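Spermidine/putrescine ABC transporter, periplasmic binding protein (Treponema pallidum, PDB 2V84) probably binds polyamines such as spermidine and putrescine, acting as the lipoprotein receptor that serves an ABC transporter. Local coordinates at residues 35-40 with 277-282; 74-79 with 258-263; 96-101 with 123-128; 245-250 with 315-320; 284-289 with 300-305. One frame throughout, in Å; residues are numbered along the deposited sequence. Where two conformers were deposited one is given.

Interaction 1. Residues 35-40 with 277-282; sequences YTPTSL and NFFLEP
Thr36 OG1 is hydrogen-bonded to both Asn31 ND2 and Tyr127 OH, while the methyl of the same side chain, CG2, lies 4.3 Å from Phe279 CE1. In this type 2 periplasmic-binding fold the contact joins the start of helix 38-48 to the end of helix 269-279; no hydrogen bond crosses the interface, which is mostly apolar. Phe279 has its CG anti to the backbone N (chi1 -167°), a torsion that brings CE1 among three residues: Thr36, Pro37, whose CD meets it near the ring plane, and Leu40, whose CD1 stands 4.2 Å from Phe279 CE1. Leu40 thus divides its branches between the two aromatics, since its CD2 is 4.2 Å from Phe278 CE1. Tyr127 stacks on the Phe279 ring. Pro37 occupies the N-cap position, and its carbonyl O takes the first turn's bond from Leu40 N at 2.7 Å. The Leu40 carbonyl, in turn, is approached obliquely by the other ring, with Leu40 O 3.3 Å from Phe278 CE1.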
# COMPACT_ATOMS: atom_id res chain seq x y z
N TYR A 35 9.46 -1.42 -5.95
CA TYR A 35 8.92 -0.25 -5.20
C TYR A 35 9.87 0.96 -5.11
O TYR A 35 9.45 2.11 -5.23
CB TYR A 35 8.47 -0.69 -3.80
CG TYR A 35 7.42 0.18 -3.17
CD1 TYR A 35 6.61 1.02 -3.94
CD2 TYR A 35 7.23 0.15 -1.79
CE1 TYR A 35 5.63 1.82 -3.33
CE2 TYR A 35 6.27 0.93 -1.18
CZ TYR A 35 5.48 1.77 -1.94
OH TYR A 35 4.51 2.50 -1.31
N THR A 36 11.16 0.68 -4.93
CA THR A 36 12.20 1.67 -5.20
C THR A 36 12.68 1.56 -6.67
O THR A 36 13.35 0.59 -7.03
CB THR A 36 13.39 1.54 -4.22
OG1 THR A 36 12.91 1.39 -2.88
CG2 THR A 36 14.25 2.76 -4.30
N PRO A 37 12.33 2.55 -7.52
CA PRO A 37 12.68 2.52 -8.94
C PRO A 37 14.20 2.44 -9.14
O PRO A 37 14.93 3.34 -8.68
CB PRO A 37 12.17 3.87 -9.45
CG PRO A 37 11.09 4.25 -8.50
CD PRO A 37 11.57 3.77 -7.17
N THR A 38 14.66 1.39 -9.82
CA THR A 38 16.09 1.16 -10.04
C THR A 38 16.79 2.41 -10.55
O THR A 38 17.97 2.62 -10.25
CB THR A 38 16.37 0.00 -11.02
OG1 THR A 38 15.57 0.18 -12.19
CG2 THR A 38 16.06 -1.35 -10.39
N SER A 39 16.07 3.24 -11.30
CA SER A 39 16.60 4.49 -11.84
C SER A 39 17.07 5.42 -10.73
O SER A 39 18.07 6.12 -10.88
CB SER A 39 15.57 5.19 -12.71
OG SER A 39 14.41 5.50 -11.95
N LEU A 40 16.32 5.44 -9.63
CA LEU A 40 16.67 6.23 -8.46
C LEU A 40 17.83 5.60 -7.67
O LEU A 40 18.69 6.31 -7.13
CB LEU A 40 15.43 6.40 -7.57
CG LEU A 40 14.45 7.45 -8.07
CD1 LEU A 40 13.12 7.41 -7.31
CD2 LEU A 40 15.06 8.85 -8.03
N ASN A 277 16.79 10.82 2.83
CA ASN A 277 16.96 12.21 2.44
C ASN A 277 16.98 12.38 0.91
O ASN A 277 16.35 13.28 0.39
CB ASN A 277 18.21 12.81 3.10
CG ASN A 277 18.21 14.32 3.07
OD1 ASN A 277 17.27 14.95 3.54
ND2 ASN A 277 19.27 14.91 2.51
N PHE A 278 17.68 11.49 0.21
CA PHE A 278 17.77 11.50 -1.26
C PHE A 278 16.39 11.24 -1.90
O PHE A 278 15.96 11.94 -2.82
CB PHE A 278 18.79 10.43 -1.69
CG PHE A 278 18.85 10.17 -3.18
CD1 PHE A 278 18.02 9.21 -3.77
CD2 PHE A 278 19.79 10.82 -3.97
CE1 PHE A 278 18.10 8.95 -5.16
CE2 PHE A 278 19.88 10.56 -5.36
CZ PHE A 278 19.03 9.62 -5.94
N PHE A 279 15.69 10.25 -1.38
CA PHE A 279 14.40 9.83 -1.93
C PHE A 279 13.37 10.95 -1.83
O PHE A 279 12.51 11.12 -2.71
CB PHE A 279 13.95 8.58 -1.18
CG PHE A 279 12.82 7.85 -1.82
CD1 PHE A 279 13.04 6.97 -2.89
CD2 PHE A 279 11.52 8.01 -1.33
CE1 PHE A 279 11.97 6.28 -3.47
CE2 PHE A 279 10.45 7.31 -1.90
CZ PHE A 279 10.69 6.45 -2.98
N LEU A 280 13.47 11.73 -0.75
CA LEU A 280 12.57 12.86 -0.51
C LEU A 280 13.00 14.18 -1.18
O LEU A 280 12.34 15.19 -1.00
CB LEU A 280 12.37 13.09 0.99
CG LEU A 280 11.61 12.00 1.76
CD1 LEU A 280 11.58 12.36 3.24
CD2 LEU A 280 10.21 11.77 1.23
N GLU A 281 14.10 14.16 -1.93
CA GLU A 281 14.42 15.29 -2.81
C GLU A 281 13.29 15.40 -3.84
O GLU A 281 12.92 14.40 -4.42
CB GLU A 281 15.76 15.06 -3.51
CG GLU A 281 16.50 16.34 -3.85
CD GLU A 281 17.01 17.11 -2.64
OE1 GLU A 281 17.94 16.61 -1.95
OE2 GLU A 281 16.50 18.23 -2.41
N PRO A 282 12.74 16.61 -4.04
CA PRO A 282 11.53 16.86 -4.85
C PRO A 282 11.52 16.22 -6.23
O PRO A 282 10.51 15.61 -6.61
CB PRO A 282 11.53 18.38 -4.98
CG PRO A 282 12.13 18.83 -3.69
CD PRO A 282 13.25 17.87 -3.46

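Interaction 2. Residues 74-79 with 258-263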
# COMPACT_ATOMS: atom_id res chain seq x y z
N TYR A 74 19.98 -5.55 7.36
CA TYR A 74 19.52 -4.41 6.55
C TYR A 74 19.62 -3.04 7.22
O TYR A 74 19.53 -2.91 8.44
CB TYR A 74 18.10 -4.63 6.02
CG TYR A 74 18.01 -5.86 5.15
CD1 TYR A 74 18.36 -5.82 3.80
CD2 TYR A 74 17.56 -7.06 5.69
CE1 TYR A 74 18.29 -6.97 3.01
CE2 TYR A 74 17.48 -8.20 4.91
CZ TYR A 74 17.84 -8.15 3.58
OH TYR A 74 17.74 -9.30 2.81
N ASP A 75 19.81 -2.02 6.39
CA ASP A 75 19.91 -0.65 6.85
C ASP A 75 18.58 0.07 6.71
O ASP A 75 18.30 0.97 7.48
CB ASP A 75 20.99 0.09 6.08
CG ASP A 75 22.35 -0.54 6.27
OD1 ASP A 75 22.71 -0.75 7.44
OD2 ASP A 75 23.03 -0.82 5.27
N LEU A 76 17.78 -0.34 5.73
CA LEU A 76 16.46 0.27 5.50
C LEU A 76 15.47 -0.84 5.20
O LEU A 76 15.83 -1.83 4.57
CB LEU A 76 16.49 1.24 4.32
CG LEU A 76 17.03 2.63 4.62
CD1 LEU A 76 17.12 3.43 3.34
CD2 LEU A 76 16.17 3.36 5.70
N VAL A 77 14.24 -0.66 5.67
CA VAL A 77 13.13 -1.56 5.34
C VAL A 77 11.91 -0.66 5.14
O VAL A 77 11.95 0.49 5.54
CB VAL A 77 12.90 -2.60 6.48
CG1 VAL A 77 12.40 -1.89 7.77
CG2 VAL A 77 11.93 -3.66 6.05
N VAL A 78 10.86 -1.15 4.48
CA VAL A 78 9.72 -0.29 4.15
C VAL A 78 8.37 -0.94 4.56
O VAL A 78 7.65 -1.48 3.72
CB VAL A 78 9.76 0.11 2.64
CG1 VAL A 78 8.57 1.01 2.25
CG2 VAL A 78 11.10 0.79 2.27
N PRO A 79 8.03 -0.90 5.88
CA PRO A 79 6.78 -1.47 6.37
C PRO A 79 5.59 -0.56 6.23
O PRO A 79 5.76 0.66 6.04
CB PRO A 79 7.10 -1.75 7.87
CG PRO A 79 8.52 -1.45 8.03
CD PRO A 79 8.85 -0.43 7.00
N ASP A 258 3.11 3.42 3.68
CA ASP A 258 4.40 2.72 3.76
C ASP A 258 5.48 3.72 4.20
O ASP A 258 5.38 4.89 3.84
CB ASP A 258 4.77 2.18 2.38
CG ASP A 258 3.88 1.01 1.94
OD1 ASP A 258 3.49 0.22 2.81
OD2 ASP A 258 3.61 0.87 0.72
N SER A 259 6.49 3.27 4.95
CA SER A 259 7.50 4.16 5.58
C SER A 259 8.87 3.55 5.50
O SER A 259 8.97 2.33 5.54
CB SER A 259 7.22 4.30 7.08
OG SER A 259 6.06 5.08 7.27
N PHE A 260 9.91 4.38 5.46
CA PHE A 260 11.28 3.95 5.72
C PHE A 260 11.46 3.74 7.21
O PHE A 260 11.08 4.59 8.04
CB PHE A 260 12.30 5.02 5.35
CG PHE A 260 12.47 5.28 3.87
CD1 PHE A 260 13.18 4.40 3.06
CD2 PHE A 260 11.96 6.45 3.30
CE1 PHE A 260 13.38 4.65 1.70
CE2 PHE A 260 12.17 6.72 1.94
CZ PHE A 260 12.88 5.82 1.14
N CYS A 261 12.08 2.61 7.55
CA CYS A 261 12.46 2.35 8.93
C CYS A 261 13.88 1.84 8.94
O CYS A 261 14.34 1.25 7.94
CB CYS A 261 11.53 1.31 9.57
SG CYS A 261 9.83 1.85 9.66
N ILE A 262 14.58 2.05 10.06
CA ILE A 262 15.94 1.54 10.17
C ILE A 262 15.91 0.30 11.07
O ILE A 262 15.60 0.42 12.26
CB ILE A 262 16.90 2.63 10.72
CG1 ILE A 262 17.09 3.77 9.70
CG2 ILE A 262 18.25 1.99 11.13
CD1 ILE A 262 17.85 4.98 10.28
N PRO A 263 16.20 -0.91 10.51
CA PRO A 263 16.13 -2.12 11.34
C PRO A 263 17.12 -2.11 12.49
O PRO A 263 18.23 -1.61 12.33
CB PRO A 263 16.50 -3.24 10.35
CG PRO A 263 16.16 -2.69 9.00
CD PRO A 263 16.59 -1.23 9.12
O HOH W 1 4.89 -1.71 3.17
O HOH W 2 4.15 3.00 7.42
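The Phe260 ring takes Leu76 CD1 and Val78 CG2 obliquely, both near its CD1 corner; Leu76 CD1 is 4.1 Å from Phe260 CD1. The same ring meets Phe279 edge-to-face, and Tyr127 adjoins it with planes at about 60°. The other aromatic ring, that of Tyr74, stacks on Tyr30; of this side chain CB is the atom that meets Pro263 CG, while Tyr74 O lies closer still. Val77 and Cys261 form a single antiparallel, hydrogen-bonded bridge: Val77 N gives to Cys261 O at 3.0 Å, and Cys261 N returns a bond to Val77 O at 2.9 Å. Further on, Ser259 N reaches Pro79 O at 2.9 Å, nearly along the C=O axis, while Cys261 SG rests 3.6 Å from Pro79 CD. Asp75 O is buried without a polar partner, facing Pro263 CD at 3.2 Å. The bridge ties two sheets together. Strand 26-32 runs parallel to 76-77, and strand 125-137 pairs with 254-260; helix 60-67 covers Val77 and Pro79, whereas helix 269-279 covers Leu76 and Phe260.

Interaction 3. Residues 96-101 with 123-128; sequences IDLSKI and YSVPYY
Val125 CG2 is the meeting point of three methyl groups, and the side-chain contacts between the segments are apolar. Ile96 CD1 comes within 4.0 Å of Val125 CG2, while Leu98 CD2 and Ile101 CD1 each stand 4.2 Å from that same methyl. Leu98 and Ile101 both lie alongside Val125 with their chains running in opposite directions to it. A second kind of contact is methyl against backbone: the outer arm of Ile96 is fully extended (chi2 178°), which carries CD1 over the Tyr123-Ser124 peptide, 3.5 Å from Ser124 N. No polar bond joins the two segments; those present lie within the loop or lead to other residues. Asp97 OD1 accepts from Ser99 N at 3.1 Å, an Asx turn, and from Ser99 OG at 2.7 Å, both donors arriving from one face of the carboxylate. The turn leads into the 3-10 segment 98-100, and Lys100 makes a salt bridge to Asp270. On the other side Asp118 takes the Ser124 hydroxyl, and Ile276 of helix 269-279 touches Val125. With no hydrogen bond between the segments, their direct contact probably depends mainly on dispersion and the hydrophobic effect, while the Asx turn probably helps shape the loop that presents Leu98 and Ile101.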
# COMPACT_ATOMS: atom_id res chain seq x y z
N ILE A 96 15.42 7.24 14.48
CA ILE A 96 15.93 7.94 13.32
C ILE A 96 16.38 9.33 13.75
O ILE A 96 15.75 9.96 14.59
CB ILE A 96 14.84 8.02 12.21
CG1 ILE A 96 14.54 6.60 11.72
CG2 ILE A 96 15.29 8.93 11.06
CD1 ILE A 96 13.44 6.48 10.65
N ASP A 97 17.53 9.76 13.23
CA ASP A 97 18.08 11.09 13.50
C ASP A 97 17.61 12.01 12.40
O ASP A 97 18.17 12.04 11.30
CB ASP A 97 19.62 11.03 13.56
CG ASP A 97 20.25 12.40 13.78
OD1 ASP A 97 19.52 13.39 14.03
OD2 ASP A 97 21.48 12.50 13.69
N LEU A 98 16.56 12.77 12.68
CA LEU A 98 15.93 13.56 11.64
C LEU A 98 16.79 14.74 11.19
O LEU A 98 16.52 15.34 10.14
CB LEU A 98 14.54 14.05 12.07
CG LEU A 98 13.45 12.99 12.31
CD1 LEU A 98 12.18 13.71 12.79
CD2 LEU A 98 13.18 12.12 11.08
N SER A 99 17.84 15.05 11.97
CA SER A 99 18.73 16.15 11.59
C SER A 99 19.51 15.73 10.33
O SER A 99 19.99 16.58 9.59
CB SER A 99 19.68 16.56 12.72
OG SER A 99 20.65 15.55 12.97
N LYS A 100 19.57 14.42 10.07
CA LYS A 100 20.28 13.93 8.89
C LYS A 100 19.33 13.75 7.70
O LYS A 100 19.72 13.27 6.63
CB LYS A 100 20.99 12.63 9.21
CG LYS A 100 22.22 12.82 10.11
CD LYS A 100 22.95 11.51 10.31
CE LYS A 100 24.30 11.78 10.99
NZ LYS A 100 24.99 10.51 11.35
N ILE A 101 18.08 14.14 7.90
CA ILE A 101 17.06 14.05 6.86
C ILE A 101 16.30 15.36 6.76
O ILE A 101 15.10 15.39 6.97
CB ILE A 101 16.06 12.90 7.12
CG1 ILE A 101 16.79 11.61 7.48
CG2 ILE A 101 15.19 12.68 5.87
CD1 ILE A 101 15.85 10.51 8.00
N TYR A 123 10.73 6.65 14.49
CA TYR A 123 11.15 5.31 14.12
C TYR A 123 10.82 5.08 12.66
O TYR A 123 11.08 4.00 12.14
CB TYR A 123 10.44 4.26 14.97
CG TYR A 123 10.94 4.18 16.40
CD1 TYR A 123 12.01 3.37 16.73
CD2 TYR A 123 10.33 4.91 17.42
CE1 TYR A 123 12.46 3.28 18.05
CE2 TYR A 123 10.78 4.85 18.75
CZ TYR A 123 11.84 4.03 19.05
OH TYR A 123 12.30 3.92 20.35
N SER A 124 10.22 6.06 12.01
CA SER A 124 9.74 5.85 10.62
C SER A 124 9.66 7.15 9.87
O SER A 124 9.41 8.19 10.46
CB SER A 124 8.35 5.19 10.63
OG SER A 124 7.34 6.05 11.17
N VAL A 125 9.83 7.11 8.55
CA VAL A 125 9.60 8.31 7.74
C VAL A 125 8.71 7.91 6.58
O VAL A 125 9.02 6.95 5.93
CB VAL A 125 10.91 8.88 7.14
CG1 VAL A 125 10.61 10.07 6.18
CG2 VAL A 125 11.87 9.34 8.28
N PRO A 126 7.59 8.61 6.34
CA PRO A 126 6.71 8.17 5.24
C PRO A 126 7.38 8.02 3.88
O PRO A 126 8.18 8.87 3.48
CB PRO A 126 5.66 9.29 5.17
CG PRO A 126 5.59 9.80 6.55
CD PRO A 126 7.00 9.73 7.09
N TYR A 127 7.01 6.95 3.17
CA TYR A 127 7.53 6.62 1.86
C TYR A 127 6.45 6.90 0.81
O TYR A 127 6.72 7.53 -0.22
CB TYR A 127 7.89 5.13 1.90
CG TYR A 127 8.59 4.58 0.70
CD1 TYR A 127 7.89 4.30 -0.47
CD2 TYR A 127 9.95 4.28 0.75
CE1 TYR A 127 8.53 3.78 -1.56
CE2 TYR A 127 10.60 3.76 -0.36
CZ TYR A 127 9.90 3.52 -1.50
OH TYR A 127 10.53 2.97 -2.60
N TYR A 128 5.23 6.44 1.06
CA TYR A 128 4.13 6.68 0.14
C TYR A 128 2.82 6.37 0.84
O TYR A 128 2.80 5.55 1.73
CB TYR A 128 4.30 5.87 -1.20
CG TYR A 128 3.15 6.16 -2.14
CD1 TYR A 128 2.99 7.44 -2.68
CD2 TYR A 128 2.19 5.19 -2.44
CE1 TYR A 128 1.91 7.75 -3.49
CE2 TYR A 128 1.10 5.50 -3.24
CZ TYR A 128 0.97 6.77 -3.75
OH TYR A 128 -0.10 7.05 -4.56

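Interaction 4. Residues 245-250 with 315-320; sequences FFIPQD and HDLERG
Gln249 takes part in every polar bond between these segments. Its own carbonyl, Gln249 O, receives Arg319 NH1 at 2.8 Å; the oxygen lies in the guanidinium plane, although the donor stands above the carbonyl plane rather than on a lone pair. The side-chain amide makes the other direct bond: Gln249 NE2 gives to Asp316 O at 3.0 Å in an almost straight line (178°), in the carbonyl plane and on a lone pair. The second N-H of the amide folds back to Ile247 O, 2.8 Å from Gln249 NE2. That return is possible because the chain bends at chi2 (-68°), and the two acceptors, both close to the amide plane, fix the rotation of the amide. A water completes the grip, donating to Gln249 OE1 and to His315 O, which is 2.6 Å from the water oxygen, and accepting from Arg319 N. Both N-H groups of the amide are thus used, and OE1 accepts from the water. Outward from this core, Ile247 CD1 touches Asp316 CB at 4.2 Å and, more loosely, Leu317 CD2 at 4.4 Å. Asp316 OD2 turns instead to Ser313 N, and His315 ND1 bonds to Glu318 OE2. Here a glutamine links the loop after strand 243-246 to the one before strand 321-322, in the lobe of the type 2 periplasmic-binding fold near the predicted spermidine residue Glu168, whose side chain is about 8 Å from that of Ile247.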
# COMPACT_ATOMS: atom_id res chain seq x y z
N PHE A 245 -10.79 3.21 -12.98
CA PHE A 245 -10.25 2.84 -11.70
C PHE A 245 -10.75 3.88 -10.73
O PHE A 245 -10.66 5.08 -11.03
CB PHE A 245 -8.70 2.83 -11.70
CG PHE A 245 -8.13 2.59 -10.36
CD1 PHE A 245 -7.92 1.29 -9.90
CD2 PHE A 245 -7.89 3.65 -9.49
CE1 PHE A 245 -7.49 1.08 -8.61
CE2 PHE A 245 -7.42 3.43 -8.22
CZ PHE A 245 -7.23 2.14 -7.78
N PHE A 246 -11.26 3.44 -9.59
CA PHE A 246 -11.72 4.34 -8.53
C PHE A 246 -11.50 3.72 -7.17
O PHE A 246 -11.54 2.50 -7.02
CB PHE A 246 -13.21 4.69 -8.68
CG PHE A 246 -14.10 3.49 -8.87
CD1 PHE A 246 -14.31 2.97 -10.14
CD2 PHE A 246 -14.74 2.90 -7.79
CE1 PHE A 246 -15.13 1.84 -10.33
CE2 PHE A 246 -15.55 1.79 -7.96
CZ PHE A 246 -15.74 1.25 -9.24
N ILE A 247 -11.27 4.57 -6.18
CA ILE A 247 -11.33 4.16 -4.79
C ILE A 247 -12.71 4.63 -4.34
O ILE A 247 -13.00 5.82 -4.45
CB ILE A 247 -10.22 4.85 -3.96
CG1 ILE A 247 -8.84 4.49 -4.53
CG2 ILE A 247 -10.36 4.52 -2.46
CD1 ILE A 247 -7.80 5.62 -4.44
N PRO A 248 -13.59 3.72 -3.86
CA PRO A 248 -14.94 4.10 -3.48
C PRO A 248 -14.96 5.27 -2.48
O PRO A 248 -14.24 5.23 -1.48
CB PRO A 248 -15.50 2.82 -2.86
CG PRO A 248 -14.78 1.74 -3.63
CD PRO A 248 -13.38 2.26 -3.73
N GLN A 249 -15.76 6.29 -2.79
CA GLN A 249 -15.74 7.56 -2.05
C GLN A 249 -16.92 7.74 -1.10
O GLN A 249 -16.95 8.69 -0.31
CB GLN A 249 -15.67 8.74 -3.04
CG GLN A 249 -14.40 8.79 -3.91
CD GLN A 249 -13.12 9.09 -3.13
OE1 GLN A 249 -13.01 10.12 -2.46
NE2 GLN A 249 -12.16 8.20 -3.21
N ASP A 250 -17.90 6.83 -1.18
CA ASP A 250 -19.11 6.93 -0.35
C ASP A 250 -18.95 6.30 1.04
O ASP A 250 -19.85 6.37 1.87
CB ASP A 250 -20.35 6.39 -1.09
CG ASP A 250 -20.34 4.87 -1.26
OD1 ASP A 250 -19.27 4.29 -1.58
OD2 ASP A 250 -21.43 4.28 -1.10
N HIS A 315 -6.74 13.75 -3.34
CA HIS A 315 -8.01 14.05 -2.72
C HIS A 315 -8.89 12.80 -2.60
O HIS A 315 -9.84 12.78 -1.82
CB HIS A 315 -8.74 15.15 -3.49
CG HIS A 315 -7.93 16.39 -3.67
ND1 HIS A 315 -7.65 17.26 -2.63
CD2 HIS A 315 -7.31 16.92 -4.76
CE1 HIS A 315 -6.91 18.26 -3.07
NE2 HIS A 315 -6.70 18.08 -4.36
N ASP A 316 -8.57 11.77 -3.39
CA ASP A 316 -9.27 10.48 -3.34
C ASP A 316 -8.93 9.68 -2.09
O ASP A 316 -9.56 8.66 -1.81
CB ASP A 316 -8.93 9.63 -4.57
CG ASP A 316 -9.54 10.17 -5.84
OD1 ASP A 316 -10.51 10.94 -5.75
OD2 ASP A 316 -9.03 9.84 -6.93
N LEU A 317 -7.93 10.14 -1.34
CA LEU A 317 -7.49 9.43 -0.14
C LEU A 317 -7.95 10.09 1.16
O LEU A 317 -7.68 9.58 2.25
CB LEU A 317 -5.97 9.29 -0.18
CG LEU A 317 -5.65 8.37 -1.36
CD1 LEU A 317 -4.49 8.84 -2.14
CD2 LEU A 317 -5.48 6.94 -0.88
N GLU A 318 -8.66 11.20 1.04
CA GLU A 318 -9.05 12.00 2.19
C GLU A 318 -10.10 11.32 3.06
O GLU A 318 -9.96 11.24 4.29
CB GLU A 318 -9.51 13.39 1.72
CG GLU A 318 -8.37 14.20 1.08
CD GLU A 318 -8.79 15.58 0.60
OE1 GLU A 318 -9.95 15.99 0.86
OE2 GLU A 318 -7.94 16.25 -0.04
N ARG A 319 -11.15 10.79 2.42
CA ARG A 319 -12.29 10.18 3.10
C ARG A 319 -11.99 8.80 3.68
O ARG A 319 -12.73 8.31 4.55
CB ARG A 319 -13.46 10.03 2.13
CG ARG A 319 -14.03 11.34 1.67
CD ARG A 319 -15.18 11.13 0.73
NE ARG A 319 -15.94 12.36 0.56
CZ ARG A 319 -17.18 12.42 0.09
NH1 ARG A 319 -17.82 11.32 -0.27
NH2 ARG A 319 -17.78 13.60 -0.02
N GLY A 320 -10.92 8.18 3.19
CA GLY A 320 -10.55 6.83 3.55
C GLY A 320 -9.94 6.71 4.93
O GLY A 320 -9.59 7.72 5.53
O HOH W 3 -11.30 11.16 -0.32

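Interaction 5. Residues 284-289 with 300-305; sequences HYAEFL and REAAAY
Tyr285 presents the edge of its ring to Ala302, whose CB lies in the ring plane 3.6 Å from Tyr285 CD2. The contact belongs to the type 2 periplasmic-binding fold, where helix 282-292 is followed by a long excursion of loop and short helical turns, and the chain at 302-305 folds back over the helix it has just left. Tyr285, Ala286 and Leu289, spaced one and four residues apart, form the helix surface that receives it. The Tyr285 torsion (chi1 -161°) sets CG opposite the backbone N and swings the phenol toward the sheet, where its OH bonds to Tyr127 O; Phe288 CD2 sits over one ring face, offset toward the rim, and His299 also stacks on the ring. Leu289 bears on the same alanine methyl from one helical turn further on, its CD1 4.0 Å from Ala302 CB. Between them Ala286 directs its CB toward the returning chain. Because neither alanine carries anything beyond CB, the backbones come close: Ala286 CA and Ala302 CA are 4.8 Å apart. Tyr305 turns CB toward the helix but leads its ring away, so that the ring edge lies in plane with Glu301 O. The carbonyl of Ala302 also accepts the turn bond from Tyr305 N at 3.0 Å. Ala286 CB fits into that turn, 3.3 Å from Ala302 O and 3.5 Å from Tyr305 CB.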
# COMPACT_ATOMS: atom_id res chain seq x y z
N HIS A 284 13.47 13.74 -7.25
CA HIS A 284 13.68 12.31 -7.07
C HIS A 284 12.45 11.61 -6.52
O HIS A 284 12.19 10.45 -6.85
CB HIS A 284 14.89 12.06 -6.19
CG HIS A 284 16.19 12.48 -6.82
ND1 HIS A 284 16.67 13.77 -6.75
CD2 HIS A 284 17.08 11.79 -7.56
CE1 HIS A 284 17.81 13.85 -7.40
NE2 HIS A 284 18.09 12.65 -7.89
N TYR A 285 11.70 12.32 -5.68
CA TYR A 285 10.39 11.86 -5.24
C TYR A 285 9.38 11.88 -6.38
O TYR A 285 8.61 10.93 -6.57
CB TYR A 285 9.85 12.64 -4.04
CG TYR A 285 8.75 11.84 -3.37
CD1 TYR A 285 9.06 10.73 -2.58
CD2 TYR A 285 7.42 12.17 -3.55
CE1 TYR A 285 8.08 9.99 -1.98
CE2 TYR A 285 6.41 11.42 -2.96
CZ TYR A 285 6.75 10.32 -2.19
OH TYR A 285 5.76 9.57 -1.59
N ALA A 286 9.42 12.94 -7.18
CA ALA A 286 8.55 13.03 -8.35
C ALA A 286 8.84 11.91 -9.35
O ALA A 286 7.92 11.35 -9.92
CB ALA A 286 8.65 14.37 -9.00
N GLU A 287 10.12 11.58 -9.55
CA GLU A 287 10.49 10.44 -10.40
C GLU A 287 9.94 9.12 -9.87
O GLU A 287 9.54 8.24 -10.65
CB GLU A 287 12.01 10.38 -10.62
CG GLU A 287 12.51 9.12 -11.34
CD GLU A 287 14.02 9.09 -11.52
OE1 GLU A 287 14.61 10.17 -11.67
OE2 GLU A 287 14.62 8.00 -11.51
N PHE A 288 9.92 8.98 -8.54
CA PHE A 288 9.29 7.83 -7.89
C PHE A 288 7.79 7.77 -8.21
O PHE A 288 7.29 6.72 -8.62
CB PHE A 288 9.52 7.88 -6.37
CG PHE A 288 8.56 7.01 -5.58
CD1 PHE A 288 8.57 5.62 -5.72
CD2 PHE A 288 7.64 7.59 -4.71
CE1 PHE A 288 7.68 4.83 -5.01
CE2 PHE A 288 6.75 6.79 -3.99
CZ PHE A 288 6.77 5.41 -4.14
N LEU A 289 7.09 8.88 -8.02
CA LEU A 289 5.65 8.91 -8.24
C LEU A 289 5.28 8.63 -9.68
O LEU A 289 4.33 7.88 -9.96
CB LEU A 289 5.07 10.25 -7.80
CG LEU A 289 5.25 10.61 -6.33
CD1 LEU A 289 4.88 12.08 -6.13
CD2 LEU A 289 4.47 9.69 -5.38
N ARG A 300 5.06 17.87 -0.32
CA ARG A 300 4.53 19.18 -0.71
C ARG A 300 5.15 19.87 -1.92
O ARG A 300 4.60 20.85 -2.40
CB ARG A 300 4.27 20.13 0.48
CG ARG A 300 5.19 20.04 1.63
CD ARG A 300 4.81 21.05 2.68
NE ARG A 300 6.00 21.72 3.19
CZ ARG A 300 6.45 22.89 2.76
NH1 ARG A 300 5.81 23.55 1.80
NH2 ARG A 300 7.56 23.40 3.28
N GLU A 301 6.24 19.32 -2.45
CA GLU A 301 6.90 19.90 -3.61
C GLU A 301 6.75 19.04 -4.85
O GLU A 301 6.65 19.56 -5.96
CB GLU A 301 8.39 20.12 -3.34
CG GLU A 301 8.68 21.11 -2.22
CD GLU A 301 8.14 22.48 -2.51
OE1 GLU A 301 8.70 23.13 -3.42
OE2 GLU A 301 7.16 22.89 -1.84
N ALA A 302 6.69 17.72 -4.66
CA ALA A 302 6.92 16.79 -5.76
C ALA A 302 5.97 16.89 -6.96
O ALA A 302 6.39 16.62 -8.09
CB ALA A 302 7.01 15.37 -5.25
N ALA A 303 4.72 17.27 -6.74
CA ALA A 303 3.76 17.39 -7.84
C ALA A 303 4.18 18.38 -8.94
O ALA A 303 3.88 18.17 -10.12
CB ALA A 303 2.37 17.72 -7.31
N ALA A 304 4.89 19.43 -8.54
CA ALA A 304 5.40 20.47 -9.46
C ALA A 304 6.50 19.97 -10.40
O ALA A 304 6.82 20.61 -11.43
CB ALA A 304 5.91 21.66 -8.66
N TYR A 305 7.05 18.82 -10.04
CA TYR A 305 8.22 18.24 -10.67
C TYR A 305 7.83 17.00 -11.47
O TYR A 305 8.66 16.41 -12.15
CB TYR A 305 9.21 17.82 -9.58
CG TYR A 305 9.93 18.95 -8.87
CD1 TYR A 305 9.32 19.68 -7.86
CD2 TYR A 305 11.25 19.27 -9.20
CE1 TYR A 305 9.98 20.71 -7.21
CE2 TYR A 305 11.93 20.30 -8.55
CZ TYR A 305 11.29 21.02 -7.56
OH TYR A 305 11.98 22.04 -6.92

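Interactions 1, 2, 3 and 5 are linked through a cluster around Tyr127: its OH lies 2.9 Å from Thr36 OG1 of interaction 1, and its carbonyl O 2.6 Å from Tyr285 OH of interaction 5. Interactions 2 and 3 are joined by sheet pairing, Asp258 O standing 2.7 Å from Tyr127 N, while Ser39 OG and Glu287 OE2 link interactions 1 and 5. Interaction 4 touches none of the others, although its nearest atoms come within about 5 Å of interaction 3, in the same sheet. A buffer molecule (MES) bonds to Asp258, is about 5 Å from the Arg319 side chain, and may mark the polyamine pocket; the side chains of Asp258 and Glu168, a predicted spermidine residue, are about 9 Å apart.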